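Local coordinates for protein 2-C-methyl-D-erythritol 2,4-cyclodiphosphate synthase (Thermus thermophilus, PDB 1IV3) that converts 4-diphosphocytidyl-2-C-methyl-D-erythritol 2-phosphate to 2-C-methyl-D-erythritol 2,4-cyclodiphosphate with release of CMP, in the non-mevalonate route to isoprenoids, at residues Gly6-Leu12 with Ser140-Ala146; Leu48-Leu54 with Leu83-Ala89; Lys90-Ala94 with Met120-Arg126; Arg109-Val113 with Ile127-Phe131. The protein carries 3 engineered substitutions. All coordinates share one frame. Residue numbers count along the deposited sequence, not the author numbering.

Contact 1 (Gly6-Leu12 with Ser140-Ala146); sequences GEDSHRL and SHVQARA. With MG (magnesium ion), chain G.
Two neighbouring antiparallel strands of the mixed sheet carry the IspF family's divalent-metal site on the face of Asp8 and His10; their axes approach to 4.7 Å at 170°. Gly6-Ala146, Asp8-Ala144 and His10-Val142 are hydrogen-bonded pairs, alternating with the non-hydrogen-bonded pairs Glu7-Arg145 and Ser9-Gln143. Each of the former satisfies both amides: Gly6 N-Ala146 O 2.9 Å, Ala146 N-Gly6 O 2.8 Å; Asp8 N-Ala144 O 2.9 Å, Ala144 N-Asp8 O 2.8 Å; His10 N-Val142 O 3.0 Å, Val142 N-His10 O 2.9 Å. Leu12 N extends the ladder to Ser140 O at 2.6 Å. On the face carrying Glu7, Ser9, Gln143 and Arg145, Glu7 OE1 and Arg145 NE form a salt bridge at 3.2 Å whose hydrogen bond is weak; stronger pairings take Glu7 to Arg145 of the second subunit and Arg145 to Glu7 of the third. Asp8 OD1 makes a salt bridge to Lys132 of the second subunit. With Asp8 t and His10 m, Asp8 OD2 (1.9 Å) and His10 NE2 (2.0 Å) bind Mg, alongside His42 and water 1 (2.3 Å).

Contact 2 (Leu48-Leu54 with Leu83-Ala89); sequences LLSAYGL and LVEARGA
No direct hydrogen bond joins these two helix ends; water 2 spans them, 2.6 Å from Tyr52 OH and donating to Arg87 O at 3.0 Å. Both helices finish in Schellman motifs, with Gly53 and Gly88 at positive phi as the C-prime residues: Leu54 N bonds Leu49 O and Gly53 N bonds Ser50 O (both 3.0 Å), while Ala89 N bonds Val84 O and Gly88 N bonds Glu85 O (both 3.0 Å). Tyr52 (chi1 -85°) reaches across with CD1 3.7 Å from Val84 CG1, CE2 3.8 Å from Arg87 CB and CE1 3.4 Å from Ala89 CB. Leu54, m,t, sets CD1 3.8 Å from Val84 CG1 and 4.1 Å from Leu83 CB, and CD2 3.5 Å from Arg87 NE. Arg87 folds back so that NH1 donates to Leu83 O at 2.9 Å. The contact thus pairs the C-terminal ends of helices 39-50 and 73-86: Leu48 and Leu49 continue the packing onto helix 73-86, Arg2 makes a cation-pi contact with Tyr52, and Ala51 and Ala89 rest on Leu150 of strand 141-150.

Contact 3 (Lys90-Ala94 with Met120-Arg126); sequences KLLQA and MRLPQDR. Engineered in segment 120-126: Met120 (natural residue Leu).
Arg126, which loses the most surface here, lies where loop 120-126 meets the start of strand 91-99. Its O accepts Ala94 N at 3.1 Å, and its chain, m,m,t over the first three torsions, runs past the strand so that CD lies 3.3 Å from Leu92 O and NH1 3.3 Å from Leu92 CD2, which sits over one guanidinium face. Leu92 extends t,p to make this contact. Arg126 is also held by its own short 3-10 segment, with N donating to Pro123 O at 3.0 Å. Beside the Ala94-Arg126 backbone bond, Leu92 and Gln93 both face Leu149 of strand 141-150 in a classic beta bulge; the loop joins helix 109-120 to strand 127-132, the second strand of a beta-alpha-beta unit. Leu122, m,t, points its CB toward the strand: CD2 is 3.5 Å from both Leu91 O and Leu92 O, and CD1 lies 4.0 Å from Leu91 CG and 3.9 Å from Gln93 CA. The engineered Met120 adds CG at 4.0 Å from Leu91 CD2 and CE at 3.8 Å from Ala94 CB. Between Met120 and Leu122, Arg121 adopts positive phi as the helix ends. Asp125 makes a salt bridge to Arg2 of the third subunit.

Contact 4 (Arg109-Val113 with Ile127-Phe131); sequences RKALV and IGLTF
Arg109 opens the helical segment with its side chain t,t,m, bringing one guanidinium face over Phe131, NH2 3.4 Å from CD2 of that residue. Its NH1 is 3.8 Å from Leu129 O, and water 3 bridges the gap, accepting from Arg109 NH1 at 2.7 Å and donating to Leu129 O at 2.7 Å. The charge is met by Asp56 of the third subunit, which also accepts from Phe131 N. Leu112, m,t, points at the strand: CB lies 3.7 Å from Leu129 CD2 and CD1 3.7 Å from Phe131 CZ. Val113, whose N donates to Arg109 O at 2.9 Å in the helix, adds CG1 at 4.0 Å from Ile127 CG2 and CG2 at 3.8 Å from Leu129 CD2. Ile127, Leu129 and Phe131, alternate residues of the extended strand, thus present one apolar face to the helix, while Thr130 points away. The axes lie 9.8 Å apart at 138°. This is the helix-to-second-strand packing of a beta-alpha-beta unit formed by strand 91-99, helix 109-120 and strand 127-132; the packing reaches Phe131, which is assigned to the substrate-binding site.

Contacts 1, 3 and 4 all reach the mixed sheet, whereas contact 2 joins the ends of two helices. Contact 1 brings together the first and last long strands, so the other three fall between its segments in sequence. Contact 2 closes before contact 3 opens; contacts 3 and 4 interleave along the chain, lie about 12 Å apart between centres, and touch through Met120 and Leu122 on Ile127. Contacts 2 and 3, about 15 Å apart between centres, meet through a Glu85-Arg121 salt bridge and Leu48 on Leu91. Contact 1 is about 22 Å from contact 3, centre to centre, on the opposite side of the chain's centre. Metal ligands thus sit on contact 1, substrate-site Phe131 on contact 4, and every contact also meets another subunit of the trimer.

Contact 1 (Gly6-Leu12 with Ser140-Ala146)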
loop_
_atom_site.group_PDB
_atom_site.type_symbol
_atom_site.label_atom_id
_atom_site.label_comp_id
_atom_site.label_asym_id
_atom_site.label_seq_id
_atom_site.Cartn_x
_atom_site.Cartn_y
_atom_site.Cartn_z
ATOM N N GLY A 6 -4.080 -5.727 2.586
ATOM C CA GLY A 6 -5.029 -5.141 3.521
ATOM C C GLY A 6 -4.381 -3.993 4.289
ATOM O O GLY A 6 -3.160 -3.847 4.332
ATOM N N GLU A 7 -5.264 -3.195 4.867
ATOM C CA GLU A 7 -4.924 -1.987 5.571
ATOM C C GLU A 7 -5.789 -1.858 6.826
ATOM O O GLU A 7 -6.905 -2.372 6.864
ATOM C CB GLU A 7 -5.186 -0.727 4.746
ATOM C CG GLU A 7 -4.470 -0.597 3.414
ATOM C CD GLU A 7 -4.774 0.804 2.846
ATOM O OE1 GLU A 7 -4.897 1.737 3.668
ATOM O OE2 GLU A 7 -4.877 0.973 1.632
ATOM N N ASP A 8 -5.256 -1.159 7.804
ATOM C CA ASP A 8 -6.031 -0.775 8.981
ATOM C C ASP A 8 -5.433 0.496 9.578
ATOM O O ASP A 8 -4.230 0.758 9.485
ATOM C CB ASP A 8 -6.040 -1.852 10.056
ATOM C CG ASP A 8 -7.120 -1.595 11.105
ATOM O OD1 ASP A 8 -8.087 -0.873 10.788
ATOM O OD2 ASP A 8 -6.879 -2.022 12.251
ATOM N N SER A 9 -6.305 1.263 10.210
ATOM C CA SER A 9 -5.845 2.425 10.975
ATOM C C SER A 9 -6.719 2.600 12.213
ATOM O O SER A 9 -7.879 2.195 12.194
ATOM C CB SER A 9 -5.854 3.678 10.100
ATOM O OG SER A 9 -7.184 4.120 9.869
ATOM N N HIS A 10 -6.142 3.184 13.259
ATOM C CA HIS A 10 -6.898 3.546 14.442
ATOM C C HIS A 10 -6.394 4.868 15.014
ATOM O O HIS A 10 -5.197 5.142 14.989
ATOM C CB HIS A 10 -6.822 2.511 15.571
ATOM C CG HIS A 10 -7.573 1.274 15.167
ATOM N ND1 HIS A 10 -8.907 1.078 15.457
ATOM C CD2 HIS A 10 -7.166 0.183 14.469
ATOM C CE1 HIS A 10 -9.288 -0.093 14.965
ATOM N NE2 HIS A 10 -8.248 -0.655 14.360
ATOM N N ARG A 11 -7.378 5.607 15.516
ATOM C CA ARG A 11 -7.091 6.818 16.263
ATOM C C ARG A 11 -6.347 6.368 17.518
ATOM O O ARG A 11 -6.683 5.371 18.156
ATOM C CB ARG A 11 -8.366 7.555 16.605
ATOM C CG ARG A 11 -8.287 9.021 16.956
ATOM C CD ARG A 11 -9.638 9.697 16.683
ATOM N NE ARG A 11 -9.590 10.457 15.435
ATOM C CZ ARG A 11 -8.753 11.459 15.186
ATOM N NH1 ARG A 11 -7.869 11.857 16.093
ATOM N NH2 ARG A 11 -8.795 12.079 14.010
ATOM N N LEU A 12 -5.334 7.161 17.846
ATOM C CA LEU A 12 -4.599 6.823 19.068
ATOM C C LEU A 12 -4.991 7.777 20.188
ATOM O O LEU A 12 -5.092 8.987 19.991
ATOM C CB LEU A 12 -3.104 6.873 18.775
ATOM C CG LEU A 12 -2.531 5.731 17.942
ATOM C CD1 LEU A 12 -1.136 6.110 17.470
ATOM C CD2 LEU A 12 -2.514 4.427 18.742
ATOM N N SER A 140 -1.619 11.170 15.202
ATOM C CA SER A 140 -2.470 10.590 16.219
ATOM C C SER A 140 -3.139 9.304 15.748
ATOM O O SER A 140 -4.175 8.929 16.295
ATOM C CB SER A 140 -3.508 11.643 16.638
ATOM O OG SER A 140 -2.869 12.664 17.397
ATOM N N HIS A 141 -2.565 8.616 14.758
ATOM C CA HIS A 141 -3.091 7.316 14.354
ATOM C C HIS A 141 -1.957 6.294 14.282
ATOM O O HIS A 141 -0.797 6.647 14.074
ATOM C CB HIS A 141 -3.780 7.348 12.997
ATOM C CG HIS A 141 -5.052 8.127 12.940
ATOM N ND1 HIS A 141 -6.269 7.536 12.722
ATOM C CD2 HIS A 141 -5.288 9.463 13.057
ATOM C CE1 HIS A 141 -7.207 8.475 12.722
ATOM N NE2 HIS A 141 -6.644 9.642 12.920
ATOM N N VAL A 142 -2.330 5.037 14.454
ATOM C CA VAL A 142 -1.450 3.927 14.082
ATOM C C VAL A 142 -1.955 3.411 12.735
ATOM O O VAL A 142 -3.182 3.243 12.598
ATOM C CB VAL A 142 -1.412 2.825 15.136
ATOM C CG1 VAL A 142 -2.821 2.336 15.519
ATOM C CG2 VAL A 142 -0.554 1.662 14.650
ATOM N N GLN A 143 -1.070 3.197 11.761
ATOM C CA GLN A 143 -1.548 2.683 10.477
ATOM C C GLN A 143 -0.816 1.378 10.167
ATOM O O GLN A 143 0.362 1.265 10.527
ATOM C CB GLN A 143 -1.309 3.660 9.344
ATOM C CG GLN A 143 -1.871 5.053 9.591
ATOM C CD GLN A 143 -1.335 6.097 8.623
ATOM O OE1 GLN A 143 -0.537 6.974 8.965
ATOM N NE2 GLN A 143 -1.776 6.003 7.373
ATOM N N ALA A 144 -1.474 0.424 9.517
ATOM C CA ALA A 144 -0.780 -0.776 9.067
ATOM C C ALA A 144 -1.189 -1.045 7.628
ATOM O O ALA A 144 -2.366 -0.855 7.317
ATOM C CB ALA A 144 -1.111 -2.002 9.912
ATOM N N ARG A 145 -0.246 -1.490 6.805
ATOM C CA ARG A 145 -0.587 -2.004 5.476
ATOM C C ARG A 145 0.203 -3.280 5.266
ATOM O O ARG A 145 1.384 -3.327 5.643
ATOM C CB ARG A 145 -0.302 -0.970 4.384
ATOM C CG ARG A 145 -0.996 0.367 4.655
ATOM C CD ARG A 145 -0.835 1.323 3.470
ATOM N NE ARG A 145 -1.739 2.468 3.669
ATOM C CZ ARG A 145 -1.331 3.506 4.392
ATOM N NH1 ARG A 145 -0.108 3.492 4.903
ATOM N NH2 ARG A 145 -2.145 4.533 4.574
ATOM N N ALA A 146 -0.468 -4.295 4.718
ATOM C CA ALA A 146 0.110 -5.624 4.648
ATOM C C ALA A 146 -0.129 -6.291 3.291
ATOM O O ALA A 146 -1.231 -6.127 2.769
ATOM C CB ALA A 146 -0.464 -6.559 5.719
HETATM MG MG MG G . -8.577 -2.173 13.118
HETATM O O HOH W 1 -10.787 -2.027 12.388
#

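Contact 2 (Leu48-Leu54 with Leu83-Ala89)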
loop_
_atom_site.group_PDB
_atom_site.type_symbol
_atom_site.label_atom_id
_atom_site.label_comp_id
_atom_site.label_asym_id
_atom_site.label_seq_id
_atom_site.Cartn_x
_atom_site.Cartn_y
_atom_site.Cartn_z
ATOM N N LEU A 48 -5.341 -11.693 4.248
ATOM C CA LEU A 48 -5.634 -13.119 4.085
ATOM C C LEU A 48 -7.005 -13.349 3.487
ATOM O O LEU A 48 -7.166 -14.125 2.538
ATOM C CB LEU A 48 -5.544 -13.811 5.452
ATOM C CG LEU A 48 -4.139 -13.930 6.055
ATOM C CD1 LEU A 48 -4.213 -14.445 7.500
ATOM C CD2 LEU A 48 -3.239 -14.864 5.244
ATOM N N LEU A 49 -8.010 -12.673 4.059
ATOM C CA LEU A 49 -9.376 -12.838 3.549
ATOM C C LEU A 49 -9.430 -12.428 2.089
ATOM O O LEU A 49 -10.025 -13.073 1.224
ATOM C CB LEU A 49 -10.353 -11.993 4.369
ATOM C CG LEU A 49 -10.528 -12.384 5.844
ATOM C CD1 LEU A 49 -11.495 -11.420 6.529
ATOM C CD2 LEU A 49 -11.010 -13.820 5.965
ATOM N N SER A 50 -8.802 -11.288 1.821
ATOM C CA SER A 50 -8.750 -10.716 0.478
ATOM C C SER A 50 -8.164 -11.689 -0.544
ATOM O O SER A 50 -8.625 -11.742 -1.689
ATOM C CB SER A 50 -7.928 -9.415 0.523
ATOM O OG SER A 50 -8.236 -8.649 -0.642
ATOM N N ALA A 51 -7.146 -12.445 -0.137
ATOM C CA ALA A 51 -6.491 -13.374 -1.049
ATOM C C ALA A 51 -7.457 -14.429 -1.590
ATOM O O ALA A 51 -7.139 -15.048 -2.607
ATOM C CB ALA A 51 -5.309 -14.070 -0.392
ATOM N N TYR A 52 -8.588 -14.638 -0.919
ATOM C CA TYR A 52 -9.587 -15.582 -1.408
ATOM C C TYR A 52 -10.929 -14.937 -1.652
ATOM O O TYR A 52 -11.919 -15.635 -1.875
ATOM C CB TYR A 52 -9.728 -16.750 -0.419
ATOM C CG TYR A 52 -8.679 -17.800 -0.695
ATOM C CD1 TYR A 52 -7.395 -17.621 -0.184
ATOM C CD2 TYR A 52 -8.967 -18.919 -1.462
ATOM C CE1 TYR A 52 -6.409 -18.554 -0.426
ATOM C CE2 TYR A 52 -7.980 -19.862 -1.696
ATOM C CZ TYR A 52 -6.721 -19.669 -1.175
ATOM O OH TYR A 52 -5.736 -20.594 -1.399
ATOM N N GLY A 53 -11.000 -13.602 -1.657
ATOM C CA GLY A 53 -12.257 -12.942 -1.953
ATOM C C GLY A 53 -13.289 -13.136 -0.851
ATOM O O GLY A 53 -14.482 -12.988 -1.131
ATOM N N LEU A 54 -12.889 -13.457 0.374
ATOM C CA LEU A 54 -13.840 -13.852 1.411
ATOM C C LEU A 54 -14.533 -12.700 2.093
ATOM O O LEU A 54 -15.514 -12.850 2.817
ATOM C CB LEU A 54 -13.071 -14.695 2.437
ATOM C CG LEU A 54 -12.480 -15.968 1.802
ATOM C CD1 LEU A 54 -11.554 -16.649 2.788
ATOM C CD2 LEU A 54 -13.613 -16.859 1.330
ATOM N N LEU A 83 -10.098 -20.445 7.414
ATOM C CA LEU A 83 -10.904 -20.336 6.201
ATOM C C LEU A 83 -10.056 -20.457 4.945
ATOM O O LEU A 83 -10.450 -21.151 4.014
ATOM C CB LEU A 83 -11.657 -19.004 6.182
ATOM C CG LEU A 83 -12.673 -18.786 7.300
ATOM C CD1 LEU A 83 -13.163 -17.343 7.296
ATOM C CD2 LEU A 83 -13.848 -19.749 7.168
ATOM N N VAL A 84 -8.892 -19.798 4.857
ATOM C CA VAL A 84 -8.166 -20.001 3.587
ATOM C C VAL A 84 -7.535 -21.386 3.516
ATOM O O VAL A 84 -7.451 -21.949 2.418
ATOM C CB VAL A 84 -7.149 -18.873 3.411
ATOM C CG1 VAL A 84 -7.928 -17.563 3.515
ATOM C CG2 VAL A 84 -6.039 -18.942 4.440
ATOM N N GLU A 85 -7.102 -21.940 4.657
ATOM C CA GLU A 85 -6.461 -23.268 4.654
ATOM C C GLU A 85 -7.492 -24.274 4.188
ATOM O O GLU A 85 -7.230 -25.211 3.440
ATOM C CB GLU A 85 -5.900 -23.661 6.019
ATOM C CG GLU A 85 -4.566 -22.994 6.329
ATOM C CD GLU A 85 -4.140 -23.056 7.779
ATOM O OE1 GLU A 85 -4.708 -23.847 8.558
ATOM O OE2 GLU A 85 -3.221 -22.298 8.167
ATOM N N ALA A 86 -8.731 -24.049 4.622
ATOM C CA ALA A 86 -9.759 -24.992 4.161
ATOM C C ALA A 86 -9.959 -24.927 2.665
ATOM O O ALA A 86 -10.507 -25.838 2.048
ATOM C CB ALA A 86 -11.073 -24.688 4.870
ATOM N N ARG A 87 -9.547 -23.832 2.053
ATOM C CA ARG A 87 -9.709 -23.679 0.606
ATOM C C ARG A 87 -8.430 -24.019 -0.145
ATOM O O ARG A 87 -8.341 -23.697 -1.330
ATOM C CB ARG A 87 -10.205 -22.260 0.315
ATOM C CG ARG A 87 -11.689 -22.102 0.686
ATOM C CD ARG A 87 -12.016 -20.634 0.921
ATOM N NE ARG A 87 -13.387 -20.389 1.343
ATOM C CZ ARG A 87 -13.942 -20.702 2.505
ATOM N NH1 ARG A 87 -13.274 -21.313 3.481
ATOM N NH2 ARG A 87 -15.220 -20.395 2.702
ATOM N N GLY A 88 -7.499 -24.671 0.534
ATOM C CA GLY A 88 -6.271 -25.189 -0.020
ATOM C C GLY A 88 -5.082 -24.269 0.100
ATOM O O GLY A 88 -3.997 -24.564 -0.409
ATOM N N ALA A 89 -5.191 -23.121 0.768
ATOM C CA ALA A 89 -4.043 -22.212 0.782
ATOM C C ALA A 89 -2.919 -22.674 1.689
ATOM O O ALA A 89 -3.130 -23.309 2.731
ATOM C CB ALA A 89 -4.557 -20.860 1.258
HETATM O O HOH W 2 -6.241 -22.511 -3.068
#

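Contact 3 (Lys90-Ala94 with Met120-Arg126)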
loop_
_atom_site.group_PDB
_atom_site.type_symbol
_atom_site.label_atom_id
_atom_site.label_comp_id
_atom_site.label_asym_id
_atom_site.label_seq_id
_atom_site.Cartn_x
_atom_site.Cartn_y
_atom_site.Cartn_z
ATOM N N LYS A 90 -1.692 -22.352 1.297
ATOM C CA LYS A 90 -0.509 -22.495 2.119
ATOM C C LYS A 90 0.120 -21.093 2.251
ATOM O O LYS A 90 0.736 -20.607 1.305
ATOM C CB LYS A 90 0.572 -23.403 1.554
ATOM C CG LYS A 90 0.588 -24.838 1.996
ATOM C CD LYS A 90 -0.745 -25.553 1.895
ATOM C CE LYS A 90 -0.724 -26.847 2.710
ATOM N NZ LYS A 90 -1.447 -27.944 2.011
ATOM N N LEU A 91 -0.048 -20.461 3.400
ATOM C CA LEU A 91 0.598 -19.155 3.548
ATOM C C LEU A 91 2.099 -19.291 3.360
ATOM O O LEU A 91 2.697 -20.222 3.901
ATOM C CB LEU A 91 0.258 -18.604 4.924
ATOM C CG LEU A 91 0.670 -17.178 5.263
ATOM C CD1 LEU A 91 0.288 -16.161 4.186
ATOM C CD2 LEU A 91 0.021 -16.822 6.607
ATOM N N LEU A 92 2.713 -18.390 2.599
ATOM C CA LEU A 92 4.147 -18.390 2.357
ATOM C C LEU A 92 4.878 -17.207 2.969
ATOM O O LEU A 92 6.004 -17.324 3.436
ATOM C CB LEU A 92 4.465 -18.380 0.845
ATOM C CG LEU A 92 5.969 -18.348 0.540
ATOM C CD1 LEU A 92 6.709 -19.557 1.089
ATOM C CD2 LEU A 92 6.202 -18.258 -0.963
ATOM N N GLN A 93 4.230 -16.026 2.934
ATOM C CA GLN A 93 4.968 -14.842 3.367
ATOM C C GLN A 93 4.048 -13.724 3.812
ATOM O O GLN A 93 2.955 -13.629 3.212
ATOM C CB GLN A 93 5.825 -14.320 2.189
ATOM C CG GLN A 93 6.803 -13.233 2.640
ATOM C CD GLN A 93 7.999 -13.048 1.714
ATOM O OE1 GLN A 93 9.032 -12.478 2.109
ATOM N NE2 GLN A 93 7.809 -13.511 0.485
ATOM N N ALA A 94 4.465 -12.907 4.781
ATOM C CA ALA A 94 3.697 -11.695 5.092
ATOM C C ALA A 94 4.675 -10.529 5.200
ATOM O O ALA A 94 5.704 -10.667 5.851
ATOM C CB ALA A 94 2.867 -11.847 6.366
ATOM N N MET A 120 1.404 -16.988 12.632
ATOM C CA MET A 120 1.137 -17.307 11.234
ATOM C C MET A 120 1.898 -18.556 10.823
ATOM O O MET A 120 1.793 -19.012 9.688
ATOM C CB MET A 120 1.482 -16.080 10.364
ATOM C CG MET A 120 0.320 -15.112 10.190
ATOM S SD MET A 120 0.674 -13.630 9.193
ATOM C CE MET A 120 2.118 -13.077 9.904
ATOM N N ARG A 121 2.662 -19.101 11.771
ATOM C CA ARG A 121 3.463 -20.293 11.553
ATOM C C ARG A 121 4.369 -20.108 10.342
ATOM O O ARG A 121 4.452 -20.961 9.447
ATOM C CB ARG A 121 2.562 -21.520 11.359
ATOM C CG ARG A 121 1.675 -21.789 12.585
ATOM C CD ARG A 121 1.087 -23.202 12.416
ATOM N NE ARG A 121 -0.033 -23.157 11.477
ATOM C CZ ARG A 121 0.044 -23.259 10.155
ATOM N NH1 ARG A 121 1.203 -23.411 9.527
ATOM N NH2 ARG A 121 -1.062 -23.205 9.418
ATOM N N LEU A 122 5.062 -18.963 10.321
ATOM C CA LEU A 122 5.977 -18.745 9.205
ATOM C C LEU A 122 7.390 -18.586 9.744
ATOM O O LEU A 122 7.563 -18.084 10.856
ATOM C CB LEU A 122 5.590 -17.477 8.441
ATOM C CG LEU A 122 4.382 -17.500 7.514
ATOM C CD1 LEU A 122 4.166 -16.091 6.943
ATOM C CD2 LEU A 122 4.548 -18.523 6.404
ATOM N N PRO A 123 8.404 -18.963 8.980
ATOM C CA PRO A 123 9.771 -18.770 9.472
ATOM C C PRO A 123 10.066 -17.284 9.572
ATOM O O PRO A 123 9.396 -16.508 8.898
ATOM C CB PRO A 123 10.626 -19.413 8.375
ATOM C CG PRO A 123 9.764 -19.358 7.154
ATOM C CD PRO A 123 8.349 -19.565 7.647
ATOM N N GLN A 124 11.058 -16.891 10.362
ATOM C CA GLN A 124 11.335 -15.475 10.583
ATOM C C GLN A 124 11.722 -14.733 9.315
ATOM O O GLN A 124 11.393 -13.541 9.191
ATOM C CB GLN A 124 12.423 -15.325 11.671
ATOM C CG GLN A 124 12.023 -16.001 12.971
ATOM C CD GLN A 124 11.878 -15.101 14.176
ATOM O OE1 GLN A 124 12.450 -14.020 14.237
ATOM N NE2 GLN A 124 11.123 -15.538 15.180
ATOM N N ASP A 125 12.373 -15.392 8.359
ATOM C CA ASP A 125 12.760 -14.662 7.142
ATOM C C ASP A 125 11.604 -14.438 6.172
ATOM O O ASP A 125 11.685 -13.764 5.140
ATOM C CB ASP A 125 13.885 -15.456 6.458
ATOM C CG ASP A 125 13.302 -16.762 5.931
ATOM O OD1 ASP A 125 12.935 -16.830 4.743
ATOM O OD2 ASP A 125 13.194 -17.695 6.751
ATOM N N ARG A 126 10.440 -15.013 6.488
ATOM C CA ARG A 126 9.234 -14.814 5.704
ATOM C C ARG A 126 8.289 -13.870 6.437
ATOM O O ARG A 126 7.133 -13.719 6.033
ATOM C CB ARG A 126 8.539 -16.170 5.467
ATOM C CG ARG A 126 9.277 -17.060 4.478
ATOM C CD ARG A 126 9.142 -16.472 3.077
ATOM N NE ARG A 126 9.647 -17.312 2.009
ATOM C CZ ARG A 126 9.379 -17.198 0.715
ATOM N NH1 ARG A 126 8.582 -16.256 0.192
ATOM N NH2 ARG A 126 9.959 -18.097 -0.086
#

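Contact 4 (Arg109-Val113 with Ile127-Phe131)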
loop_
_atom_site.group_PDB
_atom_site.type_symbol
_atom_site.label_atom_id
_atom_site.label_comp_id
_atom_site.label_asym_id
_atom_site.label_seq_id
_atom_site.Cartn_x
_atom_site.Cartn_y
_atom_site.Cartn_z
ATOM N N ARG A 109 11.164 -5.054 18.331
ATOM C CA ARG A 109 11.207 -5.711 17.034
ATOM C C ARG A 109 11.241 -7.220 17.172
ATOM O O ARG A 109 10.489 -7.955 16.533
ATOM C CB ARG A 109 12.454 -5.233 16.255
ATOM C CG ARG A 109 12.486 -5.695 14.820
ATOM C CD ARG A 109 13.664 -5.155 14.033
ATOM N NE ARG A 109 13.764 -3.700 14.014
ATOM C CZ ARG A 109 13.180 -2.938 13.090
ATOM N NH1 ARG A 109 12.477 -3.560 12.149
ATOM N NH2 ARG A 109 13.283 -1.613 13.089
ATOM N N LYS A 110 12.140 -7.709 18.036
ATOM C CA LYS A 110 12.257 -9.164 18.140
ATOM C C LYS A 110 10.939 -9.787 18.600
ATOM O O LYS A 110 10.459 -10.757 17.998
ATOM C CB LYS A 110 13.379 -9.551 19.105
ATOM C CG LYS A 110 13.576 -11.058 19.140
ATOM C CD LYS A 110 14.672 -11.488 20.111
ATOM C CE LYS A 110 14.411 -12.929 20.552
ATOM N NZ LYS A 110 14.269 -13.845 19.384
ATOM N N ALA A 111 10.380 -9.217 19.666
ATOM C CA ALA A 111 9.130 -9.762 20.193
ATOM C C ALA A 111 8.015 -9.698 19.151
ATOM O O ALA A 111 7.246 -10.637 18.987
ATOM C CB ALA A 111 8.712 -8.991 21.434
ATOM N N LEU A 112 7.880 -8.581 18.446
ATOM C CA LEU A 112 6.812 -8.428 17.448
ATOM C C LEU A 112 6.945 -9.438 16.319
ATOM O O LEU A 112 6.015 -10.153 15.918
ATOM C CB LEU A 112 6.863 -7.009 16.890
ATOM C CG LEU A 112 6.426 -5.937 17.895
ATOM C CD1 LEU A 112 6.814 -4.519 17.489
ATOM C CD2 LEU A 112 4.918 -6.085 18.058
ATOM N N VAL A 113 8.172 -9.516 15.787
ATOM C CA VAL A 113 8.400 -10.499 14.722
ATOM C C VAL A 113 8.197 -11.924 15.211
ATOM O O VAL A 113 7.622 -12.777 14.529
ATOM C CB VAL A 113 9.805 -10.349 14.127
ATOM C CG1 VAL A 113 10.106 -11.471 13.148
ATOM C CG2 VAL A 113 9.878 -8.967 13.472
ATOM N N ILE A 127 8.765 -13.263 7.525
ATOM C CA ILE A 127 8.006 -12.213 8.207
ATOM C C ILE A 127 8.707 -10.883 7.913
ATOM O O ILE A 127 9.805 -10.648 8.421
ATOM C CB ILE A 127 7.878 -12.398 9.728
ATOM C CG1 ILE A 127 7.121 -13.655 10.165
ATOM C CG2 ILE A 127 7.229 -11.153 10.352
ATOM C CD1 ILE A 127 5.670 -13.605 9.711
ATOM N N GLY A 128 8.089 -10.031 7.089
ATOM C CA GLY A 128 8.760 -8.782 6.751
ATOM C C GLY A 128 8.063 -7.625 7.452
ATOM O O GLY A 128 7.094 -7.109 6.921
ATOM N N LEU A 129 8.536 -7.252 8.629
ATOM C CA LEU A 129 7.921 -6.198 9.418
ATOM C C LEU A 129 8.802 -4.958 9.361
ATOM O O LEU A 129 9.985 -5.078 9.706
ATOM C CB LEU A 129 7.743 -6.711 10.851
ATOM C CG LEU A 129 7.273 -5.677 11.877
ATOM C CD1 LEU A 129 5.949 -5.041 11.479
ATOM C CD2 LEU A 129 7.142 -6.326 13.265
ATOM N N THR A 130 8.295 -3.809 8.909
ATOM C CA THR A 130 9.108 -2.593 8.970
ATOM C C THR A 130 8.312 -1.519 9.706
ATOM O O THR A 130 7.080 -1.585 9.717
ATOM C CB THR A 130 9.498 -2.049 7.581
ATOM O OG1 THR A 130 8.303 -1.777 6.830
ATOM C CG2 THR A 130 10.276 -3.090 6.799
ATOM N N PHE A 131 9.007 -0.541 10.287
ATOM C CA PHE A 131 8.425 0.488 11.132
ATOM C C PHE A 131 8.709 1.873 10.567
ATOM O O PHE A 131 9.844 2.094 10.121
ATOM C CB PHE A 131 9.024 0.434 12.549
ATOM C CG PHE A 131 8.929 -0.898 13.252
ATOM C CD1 PHE A 131 7.813 -1.703 13.183
ATOM C CD2 PHE A 131 10.010 -1.346 14.004
ATOM C CE1 PHE A 131 7.785 -2.906 13.860
ATOM C CE2 PHE A 131 9.988 -2.536 14.678
ATOM C CZ PHE A 131 8.860 -3.343 14.612
HETATM O O HOH W 3 11.659 -6.043 11.622
#